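Local structure of transcriptional regulator (Bacillus halodurans, 1Z4E) at the interface of chains A and B. The protein is a transcriptional regulator with the GNAT fold and probably acts as an acyltransferase. Coordinates in Å, arbitrary orientation; residue numbers count along the deposited sequence, not the author numbering. Chains: chain A/B, transcriptional regulator.

Contact 1: the interface of chains A and B. Residues chain A 31-33, 41-42; chain B 78-82.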
# COMPACT_ATOMS: atom_id res chain seq x y z
N ARG A 31 -8.15 12.01 -13.92
CA ARG A 31 -6.73 11.84 -13.67
C ARG A 31 -5.94 11.14 -14.77
O ARG A 31 -4.72 11.28 -14.86
CB ARG A 31 -6.54 11.07 -12.36
CG ARG A 31 -7.13 11.75 -11.13
CD ARG A 31 -6.32 12.98 -10.72
NE ARG A 31 -6.67 13.44 -9.37
CZ ARG A 31 -5.98 14.35 -8.69
NH1 ARG A 31 -4.91 14.91 -9.22
NH2 ARG A 31 -6.37 14.69 -7.46
N GLU A 32 -6.63 10.37 -15.61
CA GLU A 32 -5.96 9.63 -16.66
C GLU A 32 -5.91 10.37 -18.00
O GLU A 32 -6.52 11.42 -18.18
CB GLU A 32 -6.64 8.28 -16.85
CG GLU A 32 -6.78 7.46 -15.58
CD GLU A 32 -5.44 7.16 -14.92
OE1 GLU A 32 -4.39 7.22 -15.59
OE2 GLU A 32 -5.44 6.85 -13.71
N ARG A 33 -5.16 9.80 -18.94
CA ARG A 33 -5.04 10.40 -20.26
C ARG A 33 -5.05 9.29 -21.31
O ARG A 33 -4.01 8.72 -21.64
CB ARG A 33 -3.74 11.19 -20.37
CG ARG A 33 -3.57 11.94 -21.69
CD ARG A 33 -2.17 12.52 -21.83
NE ARG A 33 -1.77 13.28 -20.65
CZ ARG A 33 -2.40 14.37 -20.22
NH1 ARG A 33 -3.46 14.83 -20.87
NH2 ARG A 33 -1.97 15.00 -19.12
N SER A 41 4.15 7.48 -20.44
CA SER A 41 4.16 7.35 -18.98
C SER A 41 3.52 6.02 -18.56
O SER A 41 3.98 5.39 -17.60
CB SER A 41 3.41 8.52 -18.34
OG SER A 41 2.05 8.54 -18.75
N TYR A 42 2.48 5.59 -19.26
CA TYR A 42 1.82 4.32 -18.95
C TYR A 42 2.74 3.17 -19.32
O TYR A 42 2.79 2.14 -18.64
CB TYR A 42 0.50 4.16 -19.72
CG TYR A 42 -0.64 5.04 -19.24
CD1 TYR A 42 -1.23 4.82 -18.00
CD2 TYR A 42 -1.13 6.07 -20.04
CE1 TYR A 42 -2.29 5.62 -17.56
CE2 TYR A 42 -2.18 6.88 -19.61
CZ TYR A 42 -2.76 6.65 -18.37
OH TYR A 42 -3.80 7.44 -17.96
N LEU B 78 -0.16 1.87 -12.72
CA LEU B 78 -0.67 2.32 -14.01
C LEU B 78 -1.51 3.58 -13.83
O LEU B 78 -1.52 4.45 -14.69
CB LEU B 78 -1.56 1.26 -14.67
CG LEU B 78 -0.97 0.27 -15.66
CD1 LEU B 78 -2.12 -0.41 -16.39
CD2 LEU B 78 -0.06 0.97 -16.66
N THR B 79 -2.21 3.66 -12.70
CA THR B 79 -3.08 4.80 -12.39
C THR B 79 -2.32 6.13 -12.30
O THR B 79 -1.12 6.15 -12.02
CB THR B 79 -3.85 4.58 -11.07
OG1 THR B 79 -2.94 4.13 -10.06
CG2 THR B 79 -4.95 3.55 -11.26
N TYR B 80 -3.04 7.22 -12.54
CA TYR B 80 -2.45 8.55 -12.51
C TYR B 80 -1.38 8.64 -13.58
O TYR B 80 -0.29 9.18 -13.36
CB TYR B 80 -1.86 8.84 -11.12
CG TYR B 80 -2.93 9.14 -10.10
CD1 TYR B 80 -3.57 10.38 -10.09
CD2 TYR B 80 -3.33 8.18 -9.17
CE1 TYR B 80 -4.59 10.65 -9.18
CE2 TYR B 80 -4.35 8.45 -8.25
CZ TYR B 80 -4.98 9.69 -8.27
OH TYR B 80 -5.99 9.97 -7.38
N GLN B 81 -1.71 8.10 -14.75
CA GLN B 81 -0.80 8.11 -15.88
C GLN B 81 0.55 7.51 -15.52
O GLN B 81 1.60 8.11 -15.77
CB GLN B 81 -0.65 9.54 -16.40
CG GLN B 81 -1.97 10.16 -16.83
CD GLN B 81 -1.84 11.60 -17.30
OE1 GLN B 81 -1.07 11.90 -18.20
NE2 GLN B 81 -2.61 12.49 -16.68
N GLY B 82 0.53 6.32 -14.92
CA GLY B 82 1.76 5.64 -14.56
C GLY B 82 2.57 6.29 -13.45
O GLY B 82 3.80 6.28 -13.48
O HOH W 1 5.55 6.30 -15.63
O HOH W 2 1.27 11.08 -19.34
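This polar patch joins the loop and helix 40-51 of chain A to the short helix 79-82 of chain B. The packed part centres on the carboxylate of A:Glu32, which faces two successive backbone amides. B:Tyr80 N donates to A:Glu32 OE2 at 2.7 Å, on the syn lone pair. B:Gln81 N reaches A:Glu32 OE1 at 2.9 Å, from above the carboxylate plane. The phenol OH of A:Tyr42 gives its hydrogen to the anti lone pair of that same OE1. A:Tyr42 OH also accepts from A:Arg33 N at 2.9 Å, so the carboxylate is held by a residue that is itself fixed. The two amides and the phenol would probably stabilise a negative charge there. The A:Tyr42 ring lies against this short helix, with B:Gln81 CA over its face, 3.8 Å from the centroid. B:Gln81 has CG anti to its carbonyl carbon (chi1 -59°) and an extended chain beyond. This carries B:Gln81 NE2 of the amide to A:Arg31 O at 3.0 Å, nearly in the amide plane.

The outer side is looser. The aliphatic part of A:Arg31 runs alongside the B:Tyr80 ring, but this arginine is poorly ordered. A:Arg33 is also poorly ordered, and its bond to B:Gln81 OE1 is weak. Waters bridge the chains here. One joins A:Ser41 O to B:Gly82 O. Another water oxygen lies 2.7 Å from both A:Ser41 OG and B:Gln81 OE1.

Contact 2: the interface of chains A and B. Residues chain A 80, 85, 122-124, 142-146; chain B 126-128, 148-150, 152.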
# COMPACT_ATOMS: atom_id res chain seq x y z
N TYR A 80 2.92 -7.48 12.48
CA TYR A 80 2.24 -8.77 12.48
C TYR A 80 3.31 -9.86 12.41
O TYR A 80 3.20 -10.82 11.64
CB TYR A 80 1.29 -8.86 11.29
CG TYR A 80 0.02 -8.06 11.49
CD1 TYR A 80 -1.09 -8.63 12.11
CD2 TYR A 80 -0.05 -6.73 11.11
CE1 TYR A 80 -2.25 -7.89 12.34
CE2 TYR A 80 -1.20 -5.97 11.33
CZ TYR A 80 -2.29 -6.56 11.94
OH TYR A 80 -3.44 -5.83 12.16
N ARG A 85 2.17 -8.57 3.22
CA ARG A 85 0.80 -8.15 2.96
C ARG A 85 0.63 -7.97 1.47
O ARG A 85 1.60 -7.68 0.76
CB ARG A 85 0.49 -6.80 3.61
CG ARG A 85 0.75 -6.70 5.10
CD ARG A 85 0.25 -5.37 5.61
NE ARG A 85 0.68 -5.10 6.98
CZ ARG A 85 0.25 -4.08 7.71
NH1 ARG A 85 -0.64 -3.23 7.21
NH2 ARG A 85 0.72 -3.89 8.94
N ILE A 122 -4.68 -8.95 3.37
CA ILE A 122 -4.81 -8.26 2.11
C ILE A 122 -5.49 -6.94 2.46
O ILE A 122 -6.32 -6.88 3.38
CB ILE A 122 -5.61 -9.12 1.09
CG1 ILE A 122 -5.67 -8.40 -0.26
CG2 ILE A 122 -6.98 -9.44 1.61
CD1 ILE A 122 -5.96 -9.33 -1.42
N GLN A 123 -5.09 -5.87 1.78
CA GLN A 123 -5.63 -4.55 2.06
C GLN A 123 -5.78 -3.70 0.81
O GLN A 123 -5.21 -4.01 -0.25
CB GLN A 123 -4.69 -3.82 3.03
CG GLN A 123 -3.23 -3.88 2.59
CD GLN A 123 -2.28 -3.18 3.55
OE1 GLN A 123 -2.50 -3.15 4.76
NE2 GLN A 123 -1.20 -2.62 3.01
N LEU A 124 -6.56 -2.64 0.94
CA LEU A 124 -6.78 -1.70 -0.15
C LEU A 124 -7.52 -0.49 0.41
O LEU A 124 -8.05 -0.54 1.52
CB LEU A 124 -7.61 -2.32 -1.27
CG LEU A 124 -9.11 -2.49 -1.00
CD1 LEU A 124 -9.89 -2.22 -2.26
CD2 LEU A 124 -9.39 -3.88 -0.47
N PHE A 142 -13.99 -7.94 3.91
CA PHE A 142 -13.05 -6.89 4.30
C PHE A 142 -13.70 -6.04 5.37
O PHE A 142 -14.93 -5.90 5.41
CB PHE A 142 -12.71 -5.99 3.11
CG PHE A 142 -11.71 -6.56 2.15
CD1 PHE A 142 -10.34 -6.35 2.33
CD2 PHE A 142 -12.13 -7.28 1.04
CE1 PHE A 142 -9.41 -6.85 1.42
CE2 PHE A 142 -11.20 -7.79 0.11
CZ PHE A 142 -9.84 -7.57 0.31
N LYS A 143 -12.88 -5.44 6.23
CA LYS A 143 -13.36 -4.56 7.28
C LYS A 143 -12.78 -3.16 7.05
O LYS A 143 -11.58 -3.02 6.81
CB LYS A 143 -12.92 -5.07 8.66
CG LYS A 143 -13.26 -4.13 9.80
CD LYS A 143 -12.81 -4.66 11.16
CE LYS A 143 -13.63 -5.87 11.60
NZ LYS A 143 -15.07 -5.54 11.83
N ALA A 144 -13.63 -2.14 7.13
CA ALA A 144 -13.19 -0.76 6.94
C ALA A 144 -12.68 -0.23 8.28
O ALA A 144 -13.24 0.69 8.88
CB ALA A 144 -14.35 0.09 6.43
N SER A 145 -11.58 -0.82 8.73
CA SER A 145 -10.97 -0.49 10.01
C SER A 145 -10.08 0.75 10.01
O SER A 145 -9.84 1.32 11.08
CB SER A 145 -10.14 -1.69 10.47
OG SER A 145 -9.16 -2.02 9.48
N HIS A 146 -9.61 1.16 8.84
CA HIS A 146 -8.70 2.30 8.73
C HIS A 146 -9.19 3.46 7.87
O HIS A 146 -10.10 3.32 7.06
CB HIS A 146 -7.35 1.81 8.16
CG HIS A 146 -6.58 0.91 9.08
ND1 HIS A 146 -7.10 -0.26 9.59
CD2 HIS A 146 -5.32 1.01 9.55
CE1 HIS A 146 -6.19 -0.84 10.35
NE2 HIS A 146 -5.10 -0.10 10.34
N THR B 126 -4.45 4.64 8.59
CA THR B 126 -4.32 4.71 10.04
C THR B 126 -5.56 4.09 10.66
O THR B 126 -6.68 4.33 10.20
CB THR B 126 -4.20 6.17 10.53
OG1 THR B 126 -5.33 6.92 10.09
CG2 THR B 126 -2.94 6.81 9.99
N ASP B 127 -5.36 3.30 11.70
CA ASP B 127 -6.47 2.64 12.38
C ASP B 127 -7.46 3.65 12.96
O ASP B 127 -7.07 4.60 13.63
CB ASP B 127 -5.92 1.74 13.49
CG ASP B 127 -6.92 0.69 13.93
OD1 ASP B 127 -8.00 1.07 14.44
OD2 ASP B 127 -6.63 -0.50 13.74
N LYS B 128 -8.75 3.44 12.70
CA LYS B 128 -9.77 4.35 13.23
C LYS B 128 -9.78 4.34 14.76
O LYS B 128 -10.36 5.23 15.38
CB LYS B 128 -11.15 3.98 12.69
CG LYS B 128 -11.31 4.19 11.17
CD LYS B 128 -12.69 3.76 10.68
CE LYS B 128 -12.80 3.92 9.17
NZ LYS B 128 -14.12 3.45 8.66
N GLY B 148 -9.99 2.67 4.45
CA GLY B 148 -8.89 1.72 4.51
C GLY B 148 -9.46 0.36 4.89
O GLY B 148 -9.87 0.14 6.03
N LEU B 149 -9.50 -0.55 3.91
CA LEU B 149 -10.06 -1.88 4.11
C LEU B 149 -8.98 -2.94 4.33
O LEU B 149 -7.97 -2.96 3.63
CB LEU B 149 -10.91 -2.25 2.89
CG LEU B 149 -12.13 -1.35 2.69
CD1 LEU B 149 -12.44 -1.23 1.20
CD2 LEU B 149 -13.31 -1.91 3.46
N LYS B 150 -9.23 -3.83 5.29
CA LYS B 150 -8.28 -4.90 5.63
C LYS B 150 -8.99 -6.25 5.78
O LYS B 150 -10.16 -6.31 6.16
CB LYS B 150 -7.59 -4.61 6.97
CG LYS B 150 -7.03 -3.21 7.13
CD LYS B 150 -5.71 -3.03 6.42
CE LYS B 150 -5.09 -1.67 6.76
NZ LYS B 150 -4.03 -1.29 5.80
N HIS B 152 -7.68 -10.08 7.32
CA HIS B 152 -6.63 -10.92 7.90
C HIS B 152 -6.96 -12.38 7.65
O HIS B 152 -8.09 -12.81 7.87
CB HIS B 152 -6.51 -10.70 9.40
CG HIS B 152 -6.07 -9.33 9.78
ND1 HIS B 152 -6.90 -8.23 9.69
CD2 HIS B 152 -4.89 -8.86 10.24
CE1 HIS B 152 -6.24 -7.15 10.07
NE2 HIS B 152 -5.02 -7.51 10.41
O HOH W 3 -6.10 -0.63 3.89
O HOH W 4 -10.53 0.09 13.56
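In this GNAT-fold protein the C-terminal strand 147-152 of chain B pairs antiparallel with strand 121-127 and with the segment 143-146 of chain A. A:Leu124 and B:Leu149 exchange backbone bonds, and B:Lys150 does so with A:Lys143. The side chain of B:Lys150 threads between chain A residues. B:Lys150 CB lies 3.9 Å from A:Ser145 OG. B:Lys150 CG is anti to the carbonyl carbon (chi1 -48°) and lies 3.4 Å from A:Ser145 OG. After a bend at chi2 (-79°), B:Lys150 CD packs on A:Gln123 CB at 3.6 Å. B:Lys150 CE sits over the centre of the A:His146 ring, 3.7 Å from the centroid. The opposite face of that imidazole takes B:Asp127 CA, nearer the rim. A:Ser145 OG meets the ring edge in plane, 2.7 Å from A:His146 ND1, and so helps fix its rotation. The tip, B:Lys150 NZ, donates to A:Gln123 OE1 at 2.6 Å from above the carbonyl plane. It also contacts a water shared with A:Leu124 O and B:Leu149 O. A:Arg85 NH1 donates to the same OE1 on a lone pair. The two ends, probably both cationic, stay 4.2 Å apart (A:Arg85 NH1 to B:Lys150 NZ), and the shared oxygen probably eases their repulsion. At the far end, the poorly ordered B:His152 donates from NE2 to A:Tyr80 OH at 2.9 Å.

Contact 3: the interface of chains A and B. Residues chain A 111, 114-115, 119-122, 142; chain B 151-153.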
# COMPACT_ATOMS: atom_id res chain seq x y z
N ILE A 111 -6.94 -12.55 -4.05
CA ILE A 111 -6.82 -12.97 -2.66
C ILE A 111 -6.18 -14.36 -2.55
O ILE A 111 -5.35 -14.60 -1.68
CB ILE A 111 -8.19 -13.01 -1.96
CG1 ILE A 111 -8.73 -11.59 -1.81
CG2 ILE A 111 -8.07 -13.70 -0.60
CD1 ILE A 111 -10.12 -11.52 -1.21
N ALA A 114 -2.57 -13.99 -3.19
CA ALA A 114 -1.90 -13.48 -1.99
C ALA A 114 -1.62 -14.60 -0.99
O ALA A 114 -0.53 -14.67 -0.43
CB ALA A 114 -2.74 -12.39 -1.34
N LYS A 115 -2.61 -15.46 -0.75
CA LYS A 115 -2.42 -16.57 0.19
C LYS A 115 -1.28 -17.45 -0.33
O LYS A 115 -0.42 -17.89 0.44
CB LYS A 115 -3.70 -17.41 0.31
CG LYS A 115 -4.85 -16.70 0.99
CD LYS A 115 -6.09 -17.58 0.98
CE LYS A 115 -7.28 -16.92 1.65
NZ LYS A 115 -8.49 -17.78 1.54
N CYS A 119 1.11 -14.27 2.10
CA CYS A 119 0.66 -13.03 2.75
C CYS A 119 -0.31 -13.37 3.87
O CYS A 119 -1.11 -14.30 3.74
CB CYS A 119 -0.04 -12.13 1.73
SG CYS A 119 1.05 -11.52 0.45
N HIS A 120 -0.26 -12.62 4.96
CA HIS A 120 -1.17 -12.89 6.07
C HIS A 120 -2.37 -11.95 6.10
O HIS A 120 -3.30 -12.13 6.88
CB HIS A 120 -0.41 -12.85 7.40
CG HIS A 120 0.60 -13.95 7.52
ND1 HIS A 120 0.46 -15.16 6.88
CD2 HIS A 120 1.76 -14.03 8.22
CE1 HIS A 120 1.49 -15.93 7.17
NE2 HIS A 120 2.29 -15.27 7.98
N LEU A 121 -2.34 -10.93 5.25
CA LEU A 121 -3.48 -10.04 5.16
C LEU A 121 -3.50 -9.35 3.80
O LEU A 121 -2.47 -9.23 3.13
CB LEU A 121 -3.48 -9.02 6.30
CG LEU A 121 -2.55 -7.82 6.37
CD1 LEU A 121 -2.94 -6.79 5.32
CD2 LEU A 121 -2.66 -7.19 7.76
N ILE A 122 -4.68 -8.95 3.37
CA ILE A 122 -4.81 -8.26 2.11
C ILE A 122 -5.49 -6.94 2.46
O ILE A 122 -6.32 -6.88 3.38
CB ILE A 122 -5.61 -9.12 1.09
CG1 ILE A 122 -5.67 -8.40 -0.26
CG2 ILE A 122 -6.98 -9.44 1.61
CD1 ILE A 122 -5.96 -9.33 -1.42
N PHE A 142 -13.99 -7.94 3.91
CA PHE A 142 -13.05 -6.89 4.30
C PHE A 142 -13.70 -6.04 5.37
O PHE A 142 -14.93 -5.90 5.41
CB PHE A 142 -12.71 -5.99 3.11
CG PHE A 142 -11.71 -6.56 2.15
CD1 PHE A 142 -10.34 -6.35 2.33
CD2 PHE A 142 -12.13 -7.28 1.04
CE1 PHE A 142 -9.41 -6.85 1.42
CE2 PHE A 142 -11.20 -7.79 0.11
CZ PHE A 142 -9.84 -7.57 0.31
N MET B 151 -8.25 -7.32 5.49
CA MET B 151 -8.74 -8.70 5.61
C MET B 151 -7.56 -9.53 6.12
O MET B 151 -6.55 -9.64 5.42
CB MET B 151 -9.20 -9.26 4.25
CG MET B 151 -9.63 -10.75 4.29
SD MET B 151 -10.07 -11.49 2.67
CE MET B 151 -11.73 -10.73 2.43
N HIS B 152 -7.68 -10.08 7.32
CA HIS B 152 -6.63 -10.92 7.90
C HIS B 152 -6.96 -12.38 7.65
O HIS B 152 -8.09 -12.81 7.87
CB HIS B 152 -6.51 -10.70 9.40
CG HIS B 152 -6.07 -9.33 9.78
ND1 HIS B 152 -6.90 -8.23 9.69
CD2 HIS B 152 -4.89 -8.86 10.24
CE1 HIS B 152 -6.24 -7.15 10.07
NE2 HIS B 152 -5.02 -7.51 10.41
N PHE B 153 -5.97 -13.15 7.19
CA PHE B 153 -6.22 -14.56 6.92
C PHE B 153 -6.03 -15.42 8.16
O PHE B 153 -5.35 -14.96 9.10
CB PHE B 153 -5.29 -15.05 5.81
CG PHE B 153 -5.43 -14.30 4.52
CD1 PHE B 153 -6.69 -14.08 3.97
CD2 PHE B 153 -4.31 -13.82 3.85
CE1 PHE B 153 -6.83 -13.39 2.76
CE2 PHE B 153 -4.44 -13.13 2.64
CZ PHE B 153 -5.71 -12.92 2.10
OXT PHE B 153 -6.58 -16.54 8.17
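Backbone bonds continue an antiparallel pairing between strand 121-127 of chain A and the last residues of chain B: A:Ile122 N to B:Met151 O and B:Met151 N to A:Ile122 O, both 2.9 Å, then B:Phe153 N to A:His120 O. In this GNAT-fold protein, helix 102-116 packs beside the paired strands. B:Met151 has CG anti to its backbone N (chi1 176°) and lies alongside A:Ile122. B:Met151 CB is tight against A:Ile122 CG2 at 3.5 Å. A bend at chi3 (-76°) turns the methyl B:Met151 CE over one face of the A:Phe142 ring, 4.0 Å from the centroid and toward the rim. B:Met151 SD meets A:Ile111 CD1 at 3.9 Å. An alanine in place of A:Phe142 would remove this aromatic face and would probably leave the B:Met151 methyl less well packed. The C-terminal B:Phe153, though poorly ordered, buries its ring against chain A. A:Lys115 CG sits over the centre of one face. B:Phe153 CE1 touches A:Ile111 CG2 at 3.6 Å, and its CZ touches A:Ile122 CG2. A:Cys119 O lies in plane at the ring edge. On the other side of the strand, A:Leu121 CD2 runs beside the imidazole, 3.7 Å from B:His152 CD2.

Contacts 2 and 3 are neighbours, their C-alpha centres about 10 Å apart. They share A:Ile122, A:Phe142 and B:His152, and form one continuous strand pairing made by strand 147-152 of chain B. Contact 1 is separate: its C-alpha centre is about 25 Å from that of contact 2 and about 27 Å from that of contact 3. Helix 79-82 nevertheless serves contacts 1 and 2, through opposite copies of the chain. The interface is two-fold symmetric, so each contact occurs twice. The exchanged C-terminal strands and the outlying polar patches are consistent with a dimer, though the structure alone does not show that it is the biological one.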